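Long-range contacts in peroxiredoxin 6 (PDB 2V2G), which probably reduces hydrogen peroxide and organic hydroperoxides to water and alcohols, as a thiol-specific peroxidase of the Prx6 subfamily: residues S16-L21 with P95-A100; L21-W26 with K65-S70; G32-H37 with A129-G134; P38-P43 with S70-A75. The protein carries 1 engineered substitution. All blocks are in the same frame, centred on the assembly; numbering follows the deposited sequence.

Contact 1: residues S16-L21 with P95-A100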
loop_
_atom_site.group_PDB
_atom_site.type_symbol
_atom_site.label_atom_id
_atom_site.label_comp_id
_atom_site.label_asym_id
_atom_site.label_seq_id
_atom_site.Cartn_x
_atom_site.Cartn_y
_atom_site.Cartn_z
ATOM N N SER A 16 0.318 22.248 -13.604
ATOM C CA SER A 16 0.296 22.182 -12.164
ATOM C C SER A 16 0.108 23.562 -11.572
ATOM O O SER A 16 0.177 24.566 -12.280
ATOM C CB SER A 16 1.605 21.568 -11.645
ATOM O OG SER A 16 2.655 22.518 -11.555
ATOM N N THR A 17 -0.067 23.585 -10.254
ATOM C CA THR A 17 -0.075 24.838 -9.481
ATOM C C THR A 17 1.223 25.662 -9.490
ATOM O O THR A 17 1.212 26.838 -9.093
ATOM C CB THR A 17 -0.473 24.551 -8.027
ATOM O OG1 THR A 17 0.444 23.608 -7.481
ATOM C CG2 THR A 17 -1.896 24.073 -7.978
ATOM N N ILE A 18 2.321 25.034 -9.916
ATOM C CA ILE A 18 3.585 25.726 -10.133
ATOM C C ILE A 18 3.896 25.877 -11.617
ATOM O O ILE A 18 4.999 26.247 -11.970
ATOM C CB ILE A 18 4.754 25.084 -9.374
ATOM C CG1 ILE A 18 5.146 23.740 -9.983
ATOM C CG2 ILE A 18 4.419 24.957 -7.868
ATOM C CD1 ILE A 18 6.317 23.104 -9.333
ATOM N N GLY A 19 2.903 25.693 -12.477
ATOM C CA GLY A 19 3.089 25.832 -13.916
ATOM C C GLY A 19 3.438 24.503 -14.562
ATOM O O GLY A 19 3.335 23.447 -13.942
ATOM N N LYS A 20 3.818 24.536 -15.831
ATOM C CA LYS A 20 4.130 23.303 -16.519
ATOM C C LYS A 20 5.419 22.735 -16.005
ATOM O O LYS A 20 6.349 23.472 -15.660
ATOM C CB LYS A 20 4.193 23.451 -18.045
ATOM C CG LYS A 20 2.834 23.826 -18.688
ATOM C CD LYS A 20 2.863 23.559 -20.202
ATOM C CE LYS A 20 1.670 24.212 -20.928
ATOM N NZ LYS A 20 1.862 24.321 -22.436
ATOM N N LEU A 21 5.444 21.417 -15.906
ATOM C CA LEU A 21 6.605 20.698 -15.455
ATOM C C LEU A 21 6.828 19.411 -16.218
ATOM O O LEU A 21 5.913 18.826 -16.805
ATOM C CB LEU A 21 6.526 20.430 -13.975
ATOM C CG LEU A 21 5.450 19.556 -13.380
ATOM C CD1 LEU A 21 5.843 18.062 -13.473
ATOM C CD2 LEU A 21 5.313 19.944 -11.878
ATOM N N PRO A 95 3.054 23.529 0.657
ATOM C CA PRO A 95 4.414 23.047 0.608
ATOM C C PRO A 95 4.722 22.141 -0.572
ATOM O O PRO A 95 5.873 21.750 -0.688
ATOM C CB PRO A 95 4.550 22.291 1.928
ATOM C CG PRO A 95 3.165 21.751 2.155
ATOM C CD PRO A 95 2.220 22.750 1.593
ATOM N N TYR A 96 3.729 21.799 -1.412
ATOM C CA TYR A 96 3.916 20.906 -2.577
ATOM C C TYR A 96 3.002 21.316 -3.762
ATOM O O TYR A 96 1.914 21.875 -3.561
ATOM C CB TYR A 96 3.647 19.414 -2.234
ATOM C CG TYR A 96 2.322 19.181 -1.538
ATOM C CD1 TYR A 96 1.142 19.142 -2.249
ATOM C CD2 TYR A 96 2.253 19.090 -0.151
ATOM C CE1 TYR A 96 -0.102 19.003 -1.597
ATOM C CE2 TYR A 96 1.006 18.913 0.503
ATOM C CZ TYR A 96 -0.148 18.904 -0.219
ATOM O OH TYR A 96 -1.365 18.755 0.403
ATOM N N PRO A 97 3.442 20.999 -5.005
ATOM C CA PRO A 97 2.553 21.290 -6.167
ATOM C C PRO A 97 1.407 20.277 -6.306
ATOM O O PRO A 97 1.503 19.147 -5.759
ATOM C CB PRO A 97 3.486 21.134 -7.375
ATOM C CG PRO A 97 4.888 20.854 -6.829
ATOM C CD PRO A 97 4.715 20.379 -5.423
ATOM N N ILE A 98 0.363 20.663 -7.053
ATOM C CA ILE A 98 -0.732 19.727 -7.410
ATOM C C ILE A 98 -0.841 19.720 -8.930
ATOM O O ILE A 98 -1.002 20.786 -9.544
ATOM C CB ILE A 98 -2.087 20.133 -6.814
ATOM C CG1 ILE A 98 -1.960 20.528 -5.326
ATOM C CG2 ILE A 98 -3.099 18.965 -6.957
ATOM C CD1 ILE A 98 -3.325 20.903 -4.627
ATOM N N ILE A 99 -0.703 18.557 -9.536
ATOM C CA ILE A 99 -0.784 18.336 -10.976
ATOM C C ILE A 99 -2.243 18.292 -11.419
ATOM O O ILE A 99 -3.087 17.701 -10.686
ATOM C CB ILE A 99 -0.117 17.022 -11.331
ATOM C CG1 ILE A 99 1.373 17.097 -11.062
ATOM C CG2 ILE A 99 -0.441 16.615 -12.838
ATOM C CD1 ILE A 99 2.043 15.677 -11.066
ATOM N N ALA A 100 -2.537 18.888 -12.575
ATOM C CA ALA A 100 -3.887 18.880 -13.180
ATOM C C ALA A 100 -3.931 17.892 -14.330
ATOM O O ALA A 100 -3.491 18.251 -15.397
ATOM C CB ALA A 100 -4.258 20.266 -13.697
HETATM O O HOH W 1 0.716 23.975 -4.801
#

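Contact 2: residues L21-W26 with K65-S70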
loop_
_atom_site.group_PDB
_atom_site.type_symbol
_atom_site.label_atom_id
_atom_site.label_comp_id
_atom_site.label_asym_id
_atom_site.label_seq_id
_atom_site.Cartn_x
_atom_site.Cartn_y
_atom_site.Cartn_z
ATOM N N LEU A 21 5.444 21.417 -15.906
ATOM C CA LEU A 21 6.605 20.698 -15.455
ATOM C C LEU A 21 6.828 19.411 -16.218
ATOM O O LEU A 21 5.913 18.826 -16.805
ATOM C CB LEU A 21 6.526 20.430 -13.975
ATOM C CG LEU A 21 5.450 19.556 -13.380
ATOM C CD1 LEU A 21 5.843 18.062 -13.473
ATOM C CD2 LEU A 21 5.313 19.944 -11.878
ATOM N N LYS A 22 8.088 18.998 -16.198
ATOM C CA LYS A 22 8.523 17.764 -16.791
ATOM C C LYS A 22 9.053 16.907 -15.622
ATOM O O LYS A 22 9.902 17.320 -14.818
ATOM C CB LYS A 22 9.578 18.011 -17.850
ATOM C CG LYS A 22 10.116 16.774 -18.549
ATOM C CD LYS A 22 9.244 16.336 -19.727
ATOM C CE LYS A 22 9.994 15.407 -20.702
ATOM N NZ LYS A 22 9.049 14.523 -21.474
ATOM N N PHE A 23 8.467 15.741 -15.434
ATOM C CA PHE A 23 8.603 15.057 -14.167
ATOM C C PHE A 23 10.051 14.725 -13.729
ATOM O O PHE A 23 10.427 14.955 -12.573
ATOM C CB PHE A 23 7.685 13.786 -14.106
ATOM C CG PHE A 23 7.660 13.134 -12.771
ATOM C CD1 PHE A 23 7.156 13.804 -11.639
ATOM C CD2 PHE A 23 8.207 11.883 -12.596
ATOM C CE1 PHE A 23 7.175 13.214 -10.366
ATOM C CE2 PHE A 23 8.191 11.254 -11.318
ATOM C CZ PHE A 23 7.700 11.968 -10.198
ATOM N N HIS A 24 10.849 14.177 -14.641
ATOM C CA HIS A 24 12.234 13.850 -14.281
ATOM C C HIS A 24 13.038 15.095 -13.930
ATOM O O HIS A 24 13.988 14.973 -13.137
ATOM C CB HIS A 24 12.956 13.077 -15.352
ATOM C CG HIS A 24 12.483 11.670 -15.526
ATOM N ND1 HIS A 24 13.225 10.721 -16.207
ATOM C CD2 HIS A 24 11.365 11.041 -15.066
ATOM C CE1 HIS A 24 12.545 9.579 -16.196
ATOM N NE2 HIS A 24 11.428 9.742 -15.489
ATOM N N ASP A 25 12.725 16.242 -14.546
ATOM C CA ASP A 25 13.412 17.543 -14.294
ATOM C C ASP A 25 13.025 18.063 -12.904
ATOM O O ASP A 25 13.852 18.561 -12.145
ATOM C CB ASP A 25 13.014 18.582 -15.333
ATOM C CG ASP A 25 13.569 18.284 -16.732
ATOM O OD1 ASP A 25 14.480 17.438 -16.851
ATOM O OD2 ASP A 25 13.164 18.958 -17.704
ATOM N N TRP A 26 11.745 17.969 -12.609
ATOM C CA TRP A 26 11.186 18.454 -11.361
ATOM C C TRP A 26 11.708 17.599 -10.216
ATOM O O TRP A 26 12.173 18.135 -9.197
ATOM C CB TRP A 26 9.642 18.395 -11.393
ATOM C CG TRP A 26 9.055 18.772 -10.078
ATOM C CD1 TRP A 26 8.823 20.037 -9.606
ATOM C CD2 TRP A 26 8.713 17.888 -9.024
ATOM N NE1 TRP A 26 8.310 19.971 -8.340
ATOM C CE2 TRP A 26 8.261 18.675 -7.946
ATOM C CE3 TRP A 26 8.754 16.508 -8.880
ATOM C CZ2 TRP A 26 7.827 18.112 -6.749
ATOM C CZ3 TRP A 26 8.315 15.943 -7.658
ATOM C CH2 TRP A 26 7.886 16.785 -6.619
ATOM N N LYS A 65 10.737 14.670 -1.965
ATOM C CA LYS A 65 9.883 15.674 -2.646
ATOM C C LYS A 65 8.477 15.158 -2.770
ATOM O O LYS A 65 8.264 14.065 -3.300
ATOM C CB LYS A 65 10.399 15.995 -4.053
ATOM C CG LYS A 65 11.717 16.709 -4.024
ATOM C CD LYS A 65 12.158 17.228 -5.409
ATOM C CE LYS A 65 13.574 17.756 -5.430
ATOM N NZ LYS A 65 13.876 18.298 -6.785
ATOM N N LEU A 66 7.508 15.984 -2.420
ATOM C CA LEU A 66 6.115 15.646 -2.580
ATOM C C LEU A 66 5.394 16.307 -3.760
ATOM O O LEU A 66 5.656 17.475 -4.066
ATOM C CB LEU A 66 5.374 16.106 -1.312
ATOM C CG LEU A 66 5.666 15.407 0.004
ATOM C CD1 LEU A 66 5.392 16.372 1.228
ATOM C CD2 LEU A 66 4.875 14.116 0.050
ATOM N N ILE A 67 4.458 15.577 -4.354
ATOM C CA ILE A 67 3.629 16.100 -5.439
ATOM C C ILE A 67 2.275 15.401 -5.510
ATOM O O ILE A 67 2.228 14.208 -5.461
ATOM C CB ILE A 67 4.364 16.166 -6.841
ATOM C CG1 ILE A 67 3.533 16.886 -7.869
ATOM C CG2 ILE A 67 4.761 14.804 -7.359
ATOM C CD1 ILE A 67 4.425 17.521 -9.037
ATOM N N ALA A 68 1.211 16.227 -5.500
ATOM C CA ALA A 68 -0.176 15.741 -5.559
ATOM C C ALA A 68 -0.722 15.786 -6.991
ATOM O O ALA A 68 -0.135 16.394 -7.859
ATOM C CB ALA A 68 -1.028 16.516 -4.599
ATOM N N LEU A 69 -1.870 15.134 -7.209
ATOM C CA LEU A 69 -2.483 14.940 -8.521
ATOM C C LEU A 69 -3.940 14.624 -8.403
ATOM O O LEU A 69 -4.336 13.763 -7.621
ATOM C CB LEU A 69 -1.819 13.830 -9.261
ATOM C CG LEU A 69 -2.301 13.622 -10.691
ATOM C CD1 LEU A 69 -1.115 13.155 -11.527
ATOM C CD2 LEU A 69 -3.541 12.677 -10.780
ATOM N N SER A 70 -4.751 15.360 -9.130
ATOM C CA SER A 70 -6.093 14.910 -9.481
ATOM C C SER A 70 -6.432 15.339 -10.928
ATOM O O SER A 70 -5.673 16.054 -11.602
ATOM C CB SER A 70 -7.139 15.455 -8.502
ATOM O OG SER A 70 -7.557 16.809 -8.823
#

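Contact 3: residues G32-H37 with A129-G134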
loop_
_atom_site.group_PDB
_atom_site.type_symbol
_atom_site.label_atom_id
_atom_site.label_comp_id
_atom_site.label_asym_id
_atom_site.label_seq_id
_atom_site.Cartn_x
_atom_site.Cartn_y
_atom_site.Cartn_z
ATOM N N GLY A 32 11.114 10.840 -4.204
ATOM C CA GLY A 32 9.867 11.517 -4.439
ATOM C C GLY A 32 8.663 10.691 -4.081
ATOM O O GLY A 32 8.728 9.477 -4.166
ATOM N N VAL A 33 7.561 11.363 -3.777
ATOM C CA VAL A 33 6.270 10.704 -3.557
ATOM C C VAL A 33 5.231 11.437 -4.399
ATOM O O VAL A 33 5.010 12.648 -4.163
ATOM C CB VAL A 33 5.794 10.705 -2.062
ATOM C CG1 VAL A 33 4.336 10.258 -1.943
ATOM C CG2 VAL A 33 6.717 9.787 -1.249
ATOM N N LEU A 34 4.687 10.756 -5.400
ATOM C CA LEU A 34 3.537 11.231 -6.140
ATOM C C LEU A 34 2.290 10.585 -5.583
ATOM O O LEU A 34 2.233 9.361 -5.474
ATOM C CB LEU A 34 3.675 10.891 -7.655
ATOM C CG LEU A 34 2.521 11.144 -8.595
ATOM C CD1 LEU A 34 2.161 12.596 -8.509
ATOM C CD2 LEU A 34 2.943 10.787 -10.068
ATOM N N PHE A 35 1.293 11.379 -5.216
ATOM C CA PHE A 35 0.064 10.804 -4.647
ATOM C C PHE A 35 -1.118 11.464 -5.276
ATOM O O PHE A 35 -1.062 12.665 -5.597
ATOM C CB PHE A 35 0.047 10.915 -3.140
ATOM C CG PHE A 35 0.045 12.287 -2.581
ATOM C CD1 PHE A 35 1.206 13.026 -2.554
ATOM C CD2 PHE A 35 -1.110 12.778 -1.973
ATOM C CE1 PHE A 35 1.219 14.364 -2.012
ATOM C CE2 PHE A 35 -1.102 14.045 -1.389
ATOM C CZ PHE A 35 0.057 14.818 -1.399
ATOM N N SER A 36 -2.157 10.691 -5.560
ATOM C CA SER A 36 -3.340 11.216 -6.199
ATOM C C SER A 36 -4.532 11.226 -5.240
ATOM O O SER A 36 -4.555 10.564 -4.197
ATOM C CB SER A 36 -3.708 10.413 -7.444
ATOM O OG SER A 36 -4.079 9.089 -7.067
ATOM N N HIS A 37 -5.556 11.981 -5.646
ATOM C CA HIS A 37 -6.844 11.968 -5.020
ATOM C C HIS A 37 -7.967 12.187 -6.037
ATOM O O HIS A 37 -7.738 12.702 -7.130
ATOM C CB HIS A 37 -6.950 13.035 -3.916
ATOM C CG HIS A 37 -6.903 14.438 -4.445
ATOM N ND1 HIS A 37 -5.718 15.072 -4.755
ATOM C CD2 HIS A 37 -7.889 15.330 -4.710
ATOM C CE1 HIS A 37 -5.987 16.280 -5.240
ATOM N NE2 HIS A 37 -7.298 16.453 -5.253
ATOM N N ALA A 129 -3.893 6.917 -4.979
ATOM C CA ALA A 129 -2.670 6.166 -5.274
ATOM C C ALA A 129 -1.461 6.846 -4.625
ATOM O O ALA A 129 -1.457 8.047 -4.474
ATOM C CB ALA A 129 -2.480 6.042 -6.831
ATOM N N VAL A 130 -0.431 6.080 -4.339
ATOM C CA VAL A 130 0.845 6.638 -3.874
ATOM C C VAL A 130 1.948 5.895 -4.581
ATOM O O VAL A 130 1.993 4.633 -4.603
ATOM C CB VAL A 130 1.058 6.545 -2.397
ATOM C CG1 VAL A 130 2.416 7.199 -1.964
ATOM C CG2 VAL A 130 -0.121 7.115 -1.603
ATOM N N PHE A 131 2.850 6.651 -5.178
ATOM C CA PHE A 131 3.989 6.111 -5.838
ATOM C C PHE A 131 5.251 6.704 -5.182
ATOM O O PHE A 131 5.396 7.899 -5.135
ATOM C CB PHE A 131 4.028 6.436 -7.358
ATOM C CG PHE A 131 2.821 5.971 -8.104
ATOM C CD1 PHE A 131 2.725 4.658 -8.553
ATOM C CD2 PHE A 131 1.726 6.840 -8.274
ATOM C CE1 PHE A 131 1.591 4.218 -9.230
ATOM C CE2 PHE A 131 0.604 6.400 -8.943
ATOM C CZ PHE A 131 0.511 5.040 -9.353
ATOM N N ILE A 132 6.104 5.826 -4.685
ATOM C CA ILE A 132 7.423 6.195 -4.119
ATOM C C ILE A 132 8.476 5.933 -5.176
ATOM O O ILE A 132 8.675 4.824 -5.629
ATOM C CB ILE A 132 7.794 5.522 -2.793
ATOM C CG1 ILE A 132 6.610 5.648 -1.839
ATOM C CG2 ILE A 132 9.059 6.172 -2.289
ATOM C CD1 ILE A 132 6.788 5.096 -0.382
ATOM N N ILE A 133 9.188 7.003 -5.551
ATOM C CA ILE A 133 10.087 6.978 -6.719
ATOM C C ILE A 133 11.500 7.291 -6.211
ATOM O O ILE A 133 11.708 8.241 -5.394
ATOM C CB ILE A 133 9.654 8.031 -7.835
ATOM C CG1 ILE A 133 8.187 7.696 -8.300
ATOM C CG2 ILE A 133 10.622 8.026 -9.051
ATOM C CD1 ILE A 133 7.254 8.864 -8.213
ATOM N N GLY A 134 12.456 6.481 -6.596
ATOM C CA GLY A 134 13.836 6.725 -6.161
ATOM C C GLY A 134 14.529 7.798 -6.966
ATOM O O GLY A 134 14.028 8.277 -8.004
#

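Contact 4: residues P38-P43 with S70-A75. With BEZ (benzoic acid), chain E.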
loop_
_atom_site.group_PDB
_atom_site.type_symbol
_atom_site.label_atom_id
_atom_site.label_comp_id
_atom_site.label_asym_id
_atom_site.label_seq_id
_atom_site.Cartn_x
_atom_site.Cartn_y
_atom_site.Cartn_z
ATOM N N PRO A 38 -9.187 11.717 -5.718
ATOM C CA PRO A 38 -10.253 11.715 -6.753
ATOM C C PRO A 38 -10.734 13.070 -7.248
ATOM O O PRO A 38 -10.829 13.272 -8.449
ATOM C CB PRO A 38 -11.373 10.874 -6.111
ATOM C CG PRO A 38 -10.695 10.102 -5.039
ATOM C CD PRO A 38 -9.593 10.949 -4.514
ATOM N N ARG A 39 -10.968 14.016 -6.333
ATOM C CA ARG A 39 -11.601 15.256 -6.699
ATOM C C ARG A 39 -11.258 16.314 -5.649
ATOM O O ARG A 39 -11.275 16.033 -4.478
ATOM C CB ARG A 39 -13.150 15.076 -6.766
ATOM C CG ARG A 39 -13.831 16.077 -7.611
ATOM C CD ARG A 39 -13.685 15.631 -8.997
ATOM N NE ARG A 39 -14.144 16.590 -9.980
ATOM C CZ ARG A 39 -15.408 16.666 -10.403
ATOM N NH1 ARG A 39 -16.361 15.878 -9.887
ATOM N NH2 ARG A 39 -15.724 17.569 -11.326
ATOM N N ASP A 40 -10.990 17.527 -6.114
ATOM C CA ASP A 40 -10.892 18.700 -5.233
ATOM C C ASP A 40 -12.222 18.963 -4.594
ATOM O O ASP A 40 -13.261 18.548 -5.120
ATOM C CB ASP A 40 -10.428 19.955 -5.997
ATOM C CG ASP A 40 -9.046 19.812 -6.586
ATOM O OD1 ASP A 40 -8.426 18.709 -6.475
ATOM O OD2 ASP A 40 -8.616 20.821 -7.222
ATOM N N PHE A 41 -12.209 19.677 -3.461
ATOM C CA PHE A 41 -13.435 20.039 -2.764
ATOM C C PHE A 41 -14.249 18.794 -2.335
ATOM O O PHE A 41 -15.503 18.779 -2.438
ATOM C CB PHE A 41 -14.354 21.012 -3.571
ATOM C CG PHE A 41 -13.679 22.286 -4.095
ATOM C CD1 PHE A 41 -13.304 23.327 -3.238
ATOM C CD2 PHE A 41 -13.437 22.450 -5.452
ATOM C CE1 PHE A 41 -12.703 24.482 -3.717
ATOM C CE2 PHE A 41 -12.847 23.604 -5.933
ATOM C CZ PHE A 41 -12.481 24.635 -5.056
ATOM N N THR A 42 -13.539 17.761 -1.916
ATOM C CA THR A 42 -14.162 16.614 -1.286
ATOM C C THR A 42 -13.473 16.336 0.042
ATOM O O THR A 42 -12.285 16.694 0.224
ATOM C CB THR A 42 -14.145 15.413 -2.216
ATOM O OG1 THR A 42 -12.775 15.068 -2.466
ATOM C CG2 THR A 42 -14.914 15.719 -3.485
ATOM N N PRO A 43 -14.241 15.767 1.009
ATOM C CA PRO A 43 -13.833 15.800 2.438
ATOM C C PRO A 43 -12.618 14.949 2.786
ATOM O O PRO A 43 -11.671 15.430 3.418
ATOM C CB PRO A 43 -15.110 15.374 3.198
ATOM C CG PRO A 43 -15.932 14.644 2.187
ATOM C CD PRO A 43 -15.637 15.291 0.847
ATOM N N SER A 70 -4.751 15.360 -9.130
ATOM C CA SER A 70 -6.093 14.910 -9.481
ATOM C C SER A 70 -6.432 15.339 -10.928
ATOM O O SER A 70 -5.673 16.054 -11.602
ATOM C CB SER A 70 -7.139 15.455 -8.502
ATOM O OG SER A 70 -7.557 16.809 -8.823
ATOM N N CYS A 71 -7.585 14.923 -11.402
ATOM C CA CYS A 71 -7.974 15.286 -12.789
ATOM C C CYS A 71 -8.622 16.679 -12.875
ATOM O O CYS A 71 -9.048 17.103 -13.923
ATOM C CB CYS A 71 -8.835 14.238 -13.493
ATOM S SG CYS A 71 -8.090 12.563 -13.499
ATOM N N ASP A 72 -8.681 17.392 -11.760
ATOM C CA ASP A 72 -9.236 18.747 -11.785
ATOM C C ASP A 72 -8.258 19.765 -12.399
ATOM O O ASP A 72 -7.079 19.478 -12.582
ATOM C CB ASP A 72 -9.581 19.174 -10.360
ATOM C CG ASP A 72 -10.689 18.320 -9.763
ATOM O OD1 ASP A 72 -11.861 18.483 -10.202
ATOM O OD2 ASP A 72 -10.359 17.462 -8.896
ATOM N N ASN A 73 -8.753 20.965 -12.673
ATOM C CA ASN A 73 -7.942 22.004 -13.257
ATOM C C ASN A 73 -7.131 22.798 -12.223
ATOM O O ASN A 73 -7.388 22.740 -11.011
ATOM C CB ASN A 73 -8.766 22.918 -14.210
ATOM C CG ASN A 73 -9.806 23.776 -13.490
ATOM O OD1 ASN A 73 -9.603 24.209 -12.365
ATOM N ND2 ASN A 73 -10.904 24.046 -14.157
ATOM N N VAL A 74 -6.149 23.539 -12.697
ATOM C CA VAL A 74 -5.234 24.264 -11.809
ATOM C C VAL A 74 -5.952 25.358 -10.963
ATOM O O VAL A 74 -5.637 25.561 -9.781
ATOM C CB VAL A 74 -4.047 24.874 -12.612
ATOM C CG1 VAL A 74 -3.155 25.782 -11.704
ATOM C CG2 VAL A 74 -3.239 23.774 -13.271
ATOM N N ALA A 75 -6.912 26.063 -11.565
ATOM C CA ALA A 75 -7.696 27.088 -10.842
ATOM C C ALA A 75 -8.438 26.508 -9.634
ATOM O O ALA A 75 -8.382 27.055 -8.523
ATOM C CB ALA A 75 -8.651 27.785 -11.824
HETATM C C BEZ E . -13.787 12.246 -0.445
HETATM O O1 BEZ E . -14.557 12.272 0.618
HETATM O O2 BEZ E . -12.606 12.770 -0.623
HETATM C C1 BEZ E . -14.473 11.534 -1.552
HETATM C C2 BEZ E . -14.110 11.790 -2.862
HETATM C C3 BEZ E . -14.763 11.137 -3.870
HETATM C C4 BEZ E . -15.819 10.276 -3.567
HETATM C C5 BEZ E . -16.182 9.986 -2.244
HETATM C C6 BEZ E . -15.505 10.637 -1.218
HETATM O O HOH W 2 -8.747 12.585 -10.063
HETATM O O HOH W 3 -13.217 19.280 -12.727
#

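Contact 1: residues S16-L21 with P95-A100
Thr-17 and Ile-98 pair where a type I turn, Ser-16 to Gly-19, leaves the central sheet of this thioredoxin-like fold and lies against the start of strand 98-100. Two bonds join them in a ring: the Thr-17 N-H reaches Ile-98 O, and Ile-98 N in turn donates to Thr-17 OG1 at 3.0 Å. The hydroxyl can serve because chi1 of 58° puts OG1 between the backbone N and the carbonyl carbon, facing segment 95-100, while CG2 swings beside the backbone N and packs on Ile-98 CB. A water held by Thr-17 OG1 continues to Tyr-96 O, to which it donates.

Beside this polar pair, the branches of Ile-18 lie on the ring of Pro-97, CD1 coming within 3.7 Å of Pro-97 CG; Trp-26 of helix 23-27 touches both residues. Within the sheet, Ser-16 and Ile-99 form an antiparallel non-hydrogen-bonded pair, and His-77 of helix 74-88 packs on Thr-17 and Ile-98.

The turn is braced from within by Ser-16, whose OG accepts from Ile-18 N in an ST turn. The same hydroxyl donates to Gly-19 O, 2.7 Å from OG, meeting that oxygen on a lone pair in the carbonyl plane.

Contact 2: residues L21-W26 with K65-S70
Ile-67 rises from strand 64-70 against the indole of Trp-26 on the short helix 23-27. Its CB already touches the ring, 3.6 Å from Trp-26 CH2. From there the side chain forks. CG2 lies 3.7 Å from Trp-26 CZ3 and also meets the edge of the Phe-23 ring, near the plane at CE1. The other branch, with CG1 anti to the backbone N (chi1 -172°), carries CD1 over the six-membered ring of the indole, 4.1 Å from its centroid and 7° off the normal, a CH-pi contact. CD1 also touches Leu-21 CD2 at 3.8 Å, the two side chains meeting end to end.

Lys-65 attends to the opposite face of the indole. Its chain runs out extended, CB against Trp-26 CH2 and CD over the ring, until NZ donates to Trp-26 O at 3.0 Å, in the plane of that carbonyl. A second bond, to Leu-27 O, ties the same ammonium to the C-terminal end of the helix, where the helix dipole would be expected to favour a positive charge. The indole is thus clasped between residues two apart on one strand, whose side chains share a sheet face: helix-on-sheet packing in a thioredoxin-like alpha/beta fold.

Contact 3: residues G32-H37 with A129-G134
Gly-32 and Ile-133 face each other as an antiparallel hydrogen-bonded pair, N to O in both directions at 2.9 Å. Leu-34 and Phe-131 repeat the pattern two residues on, and there the bond from Phe-131 N to Leu-34 O is the shorter, 2.8 Å, with the N-H nearly along the C=O axis. Between these pairs Val-33 faces Ile-132, and beyond the second Phe-35 faces Val-130, both as non-hydrogen-bonded pairs; the same carbonyls that accept N-H bonds also receive CA-H contacts, such as Val-33 CA to Phe-131 O at 3.3 Å.

At Ser-36 the pattern changes. Its N still donates to Ala-129 O, but the return bond goes to a side chain: Ala-129 N donates to Ser-36 OG at 3.0 Å, nearly straight at 161°. The torsion chi1 of 65° sets OG between the backbone N and the carbonyl carbon, within reach of strand 124-133. The hydroxyl also bonds Cys-127 O, so one oxygen links two backbone sites of the neighbouring strand.

Side chains divide between the faces. On one, Val-33 CG1 packs against Val-130 CG1 at 3.6 Å, with Ile-132 and Phe-35 beside them, and Phe-35 reaches helix 43-54. On the other, Leu-34, Phe-131 and Ile-133 gather, with Phe-9 against Leu-34 and Phe-131.

These strands run antiparallel at 167° within the thioredoxin-like sheet, flanked by strands 64-70 and 139-145. Every residue in touch is buried; in this buried contact, reciprocal backbone bonds, completed at one end by a serine hydroxyl, pair the polar groups that join the strands.

Contact 4: residues P38-P43 with S70-A75
Asp-72 OD2 takes the N-H of Asp-40 at 2.9 Å, meeting it from above the carboxylate plane, 50° out of it. Ser-70 OG lies equally near that oxygen and also within 3.1 Å of Asp-40 OD1, and it bonds His-77 NE2 as well. This buried polar cluster joins the loop leading into helix 43-54, the active-site helix of the peroxiredoxin fold, to the turn after strand 64-70.

The other oxygen of Asp-72 makes a salt bridge. Arg-39, bent at chi2 (81°), brings NE to OD1 at 3.0 Å on the syn lone pair, with guanidinium and carboxylate nearly coplanar, 2° apart. A water donates to the same OD1.

The two carboxylates slide past each other, Asp-40 OD1 and Asp-72 OD2 being only 3.3 Å apart. Such proximity of like charges is probably eased by Arg-39, by Asp-40 N and by His-37 NE2, which bonds Asp-40 OD1. Phe-41 stacks edge-to-face with Trp-80 and makes a cation-pi contact with Lys-210 of the second subunit.

Where the loop enters helix 43-54, Thr-42 and Pro-43 join Ser-45, the engineered residue at the predicted peroxidatic position, in lining the benzoic acid pocket. There Pro-43 CG approaches O1 of the benzoic acid to 3.2 Å, while Thr-42 OG1 stands 3.0 Å from its O2.

Overall arrangement
Contacts 1, 2 and 3 step across one sheet, in which strand 64-70 lies between strands 98-100 and 31-36. Contacts 1 and 2, with centres about 7 Å apart, share Leu-21 and are linked by a probable hydrogen bond from Ile-99 N to Ala-68 O, 2.8 Å. Contacts 2 and 3, about 9 Å between centres, are joined by another probable one, from Val-33 N to Lys-65 O at 2.8 Å. Contact 4 lies where strands 31-36 and 64-70 end: it shares Ser-70 with contact 2 and follows directly from His-37 of contact 3. It alone reaches the bound benzoic acid; the side chain of Pro-38 is about 4 Å from that of Ser-45, those of Ile-98 and Phe-35 about 9 Å.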